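Local atomic coordinates of nitroreductase family protein (Clostridium novyi, PDB entry 3G14), a protein that probably acts as an oxidoreductase of the nitroreductase family, in which flavin mononucleotide is the usual cofactor. Residues D32-A37 with A105-H110. Sequence-based numbering, arbitrary orientation.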
loop_
_atom_site.group_PDB
_atom_site.type_symbol
_atom_site.label_atom_id
_atom_site.label_comp_id
_atom_site.label_asym_id
_atom_site.label_seq_id
_atom_site.Cartn_x
_atom_site.Cartn_y
_atom_site.Cartn_z
ATOM N N ASP B 32 -13.392 -1.353 6.811
ATOM C CA ASP B 32 -12.945 -0.536 7.928
ATOM C C ASP B 32 -11.416 -0.452 8.031
ATOM O O ASP B 32 -10.866 0.619 8.252
ATOM C CB ASP B 32 -13.503 -1.078 9.239
ATOM C CG ASP B 32 -13.160 -0.199 10.403
ATOM O OD1 ASP B 32 -13.634 0.959 10.444
ATOM O OD2 ASP B 32 -12.404 -0.662 11.261
HETATM N N MSE B 33 -10.738 -1.571 7.829
HETATM C CA MSE B 33 -9.274 -1.542 7.789
HETATM C C MSE B 33 -8.764 -0.598 6.702
HETATM O O MSE B 33 -7.859 0.161 6.944
HETATM C CB MSE B 33 -8.717 -2.953 7.690
HETATM C CG MSE B 33 -9.053 -3.719 9.018
HETATM SE SE MSE B 33 -8.334 -5.507 9.015
HETATM C CE MSE B 33 -9.948 -6.454 9.564
ATOM N N ALA B 34 -9.381 -0.597 5.533
ATOM C CA ALA B 34 -9.046 0.368 4.489
ATOM C C ALA B 34 -9.337 1.809 4.898
ATOM O O ALA B 34 -8.542 2.714 4.618
ATOM C CB ALA B 34 -9.752 0.008 3.177
HETATM N N MSE B 35 -10.467 2.025 5.573
HETATM C CA MSE B 35 -10.850 3.360 6.034
HETATM C C MSE B 35 -9.800 3.913 6.998
HETATM O O MSE B 35 -9.640 5.131 7.107
HETATM C CB MSE B 35 -12.214 3.337 6.712
HETATM C CG MSE B 35 -13.367 2.996 5.784
HETATM SE SE MSE B 35 -13.675 4.289 4.403
HETATM C CE MSE B 35 -12.509 3.576 3.043
ATOM N N ARG B 36 -9.090 3.022 7.690
ATOM C CA ARG B 36 -8.089 3.443 8.692
ATOM C C ARG B 36 -6.689 3.612 8.095
ATOM O O ARG B 36 -5.711 3.846 8.831
ATOM C CB ARG B 36 -8.048 2.423 9.818
ATOM C CG ARG B 36 -9.286 2.444 10.688
ATOM C CD ARG B 36 -9.218 1.277 11.634
ATOM N NE ARG B 36 -10.471 1.065 12.355
ATOM C CZ ARG B 36 -10.848 1.698 13.464
ATOM N NH1 ARG B 36 -10.086 2.611 14.046
ATOM N NH2 ARG B 36 -12.003 1.378 14.020
ATOM N N ALA B 37 -6.577 3.522 6.776
ATOM C CA ALA B 37 -5.278 3.624 6.112
ATOM C C ALA B 37 -4.827 5.090 6.179
ATOM O O ALA B 37 -5.680 6.001 6.178
ATOM C CB ALA B 37 -5.376 3.154 4.677
ATOM N N ALA B 105 -3.146 2.527 -3.390
ATOM C CA ALA B 105 -2.381 1.258 -3.192
ATOM C C ALA B 105 -2.319 0.862 -1.702
ATOM O O ALA B 105 -2.511 -0.330 -1.324
ATOM C CB ALA B 105 -0.922 1.336 -3.787
ATOM N N ILE B 106 -2.062 1.855 -0.875
ATOM C CA ILE B 106 -1.993 1.695 0.599
ATOM C C ILE B 106 -3.296 1.081 1.060
ATOM O O ILE B 106 -3.318 0.051 1.741
ATOM C CB ILE B 106 -1.734 3.059 1.336
ATOM C CG1 ILE B 106 -0.335 3.628 1.052
ATOM C CG2 ILE B 106 -1.847 2.907 2.881
ATOM C CD1 ILE B 106 -0.108 5.072 1.595
ATOM N N ALA B 107 -4.423 1.705 0.686
ATOM C CA ALA B 107 -5.744 1.261 1.161
ATOM C C ALA B 107 -6.112 -0.115 0.632
ATOM O O ALA B 107 -6.651 -0.957 1.373
ATOM C CB ALA B 107 -6.862 2.319 0.811
HETATM N N MSE B 108 -5.823 -0.357 -0.644
HETATM C CA MSE B 108 -6.041 -1.677 -1.220
HETATM C C MSE B 108 -5.185 -2.765 -0.533
HETATM O O MSE B 108 -5.643 -3.898 -0.399
HETATM C CB MSE B 108 -5.768 -1.654 -2.742
HETATM C CG MSE B 108 -6.164 -2.932 -3.425
HETATM SE SE MSE B 108 -8.101 -3.447 -3.194
HETATM C CE MSE B 108 -8.366 -3.444 -5.177
ATOM N N GLU B 109 -3.972 -2.451 -0.071
ATOM C CA GLU B 109 -3.192 -3.471 0.660
ATOM C C GLU B 109 -3.833 -3.740 2.044
ATOM O O GLU B 109 -3.706 -4.865 2.578
ATOM C CB GLU B 109 -1.710 -3.091 0.777
ATOM C CG GLU B 109 -0.803 -4.183 1.368
ATOM C CD GLU B 109 -0.768 -5.475 0.556
ATOM O OE1 GLU B 109 -1.477 -5.529 -0.499
ATOM O OE2 GLU B 109 -0.056 -6.415 0.985
ATOM N N HIS B 110 -4.495 -2.736 2.637
ATOM C CA HIS B 110 -5.278 -2.965 3.854
ATOM C C HIS B 110 -6.446 -3.939 3.568
ATOM O O HIS B 110 -6.735 -4.827 4.386
ATOM C CB HIS B 110 -5.776 -1.632 4.491
ATOM C CG HIS B 110 -4.716 -0.878 5.244
ATOM N ND1 HIS B 110 -4.973 -0.192 6.420
ATOM C CD2 HIS B 110 -3.415 -0.638 4.949
ATOM C CE1 HIS B 110 -3.851 0.381 6.841
ATOM N NE2 HIS B 110 -2.901 0.138 5.962
#
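H110 reaches from helix 99-117 to the C-terminal end of helix 24-35 and touches M33, A34 and A37. Its CB packs on M33 O (3.7 Å) and A34 CA. The helix backbones are close: A34 CA lies 4.8 Å from A107 CA. CG sits anti to the carbonyl carbon (chi1 -77°), turning the ring toward the end of helix 24-35, and lies against M33 O and A37 CB. ND1 donates a hydrogen bond to M33 O at 3.0 Å (N-H...O angle 154°). The oxygen is near the ring plane, but ND1 stands well above the carbonyl plane. R36 N reaches the same oxygen from the opposite face, so two donors grip it. CE1 comes within 3.6 Å of A37 CA. The methyl of A37 lies over one ring face, with CB 3.9 Å from the centroid in a CH-pi contact. H110 NE2 is hydrogen-bonded to OE2 of E109 of the second subunit, and the reverse pair, from E109 OE2 of this chain, repeats it.

The rest is apolar packing, mostly between alanines. A37 CB also meets I106 CG2 at 4.0 Å and packs on A107 CB. A34 CB lies 3.7 Å from A107 O. A34 and A107 also rest on F48 of strand 46-51, placing the contact between that sheet and the dimer interface. Nitroreductase-family enzymes are typically intertwined homodimers, and the H110-E109 pairs link the subunits here.

Both ring nitrogens of buried H110 are engaged. With ND1 donating to a carbonyl and NE2 facing a carboxylate, the imidazole may be doubly protonated, its charge balanced across the subunit boundary.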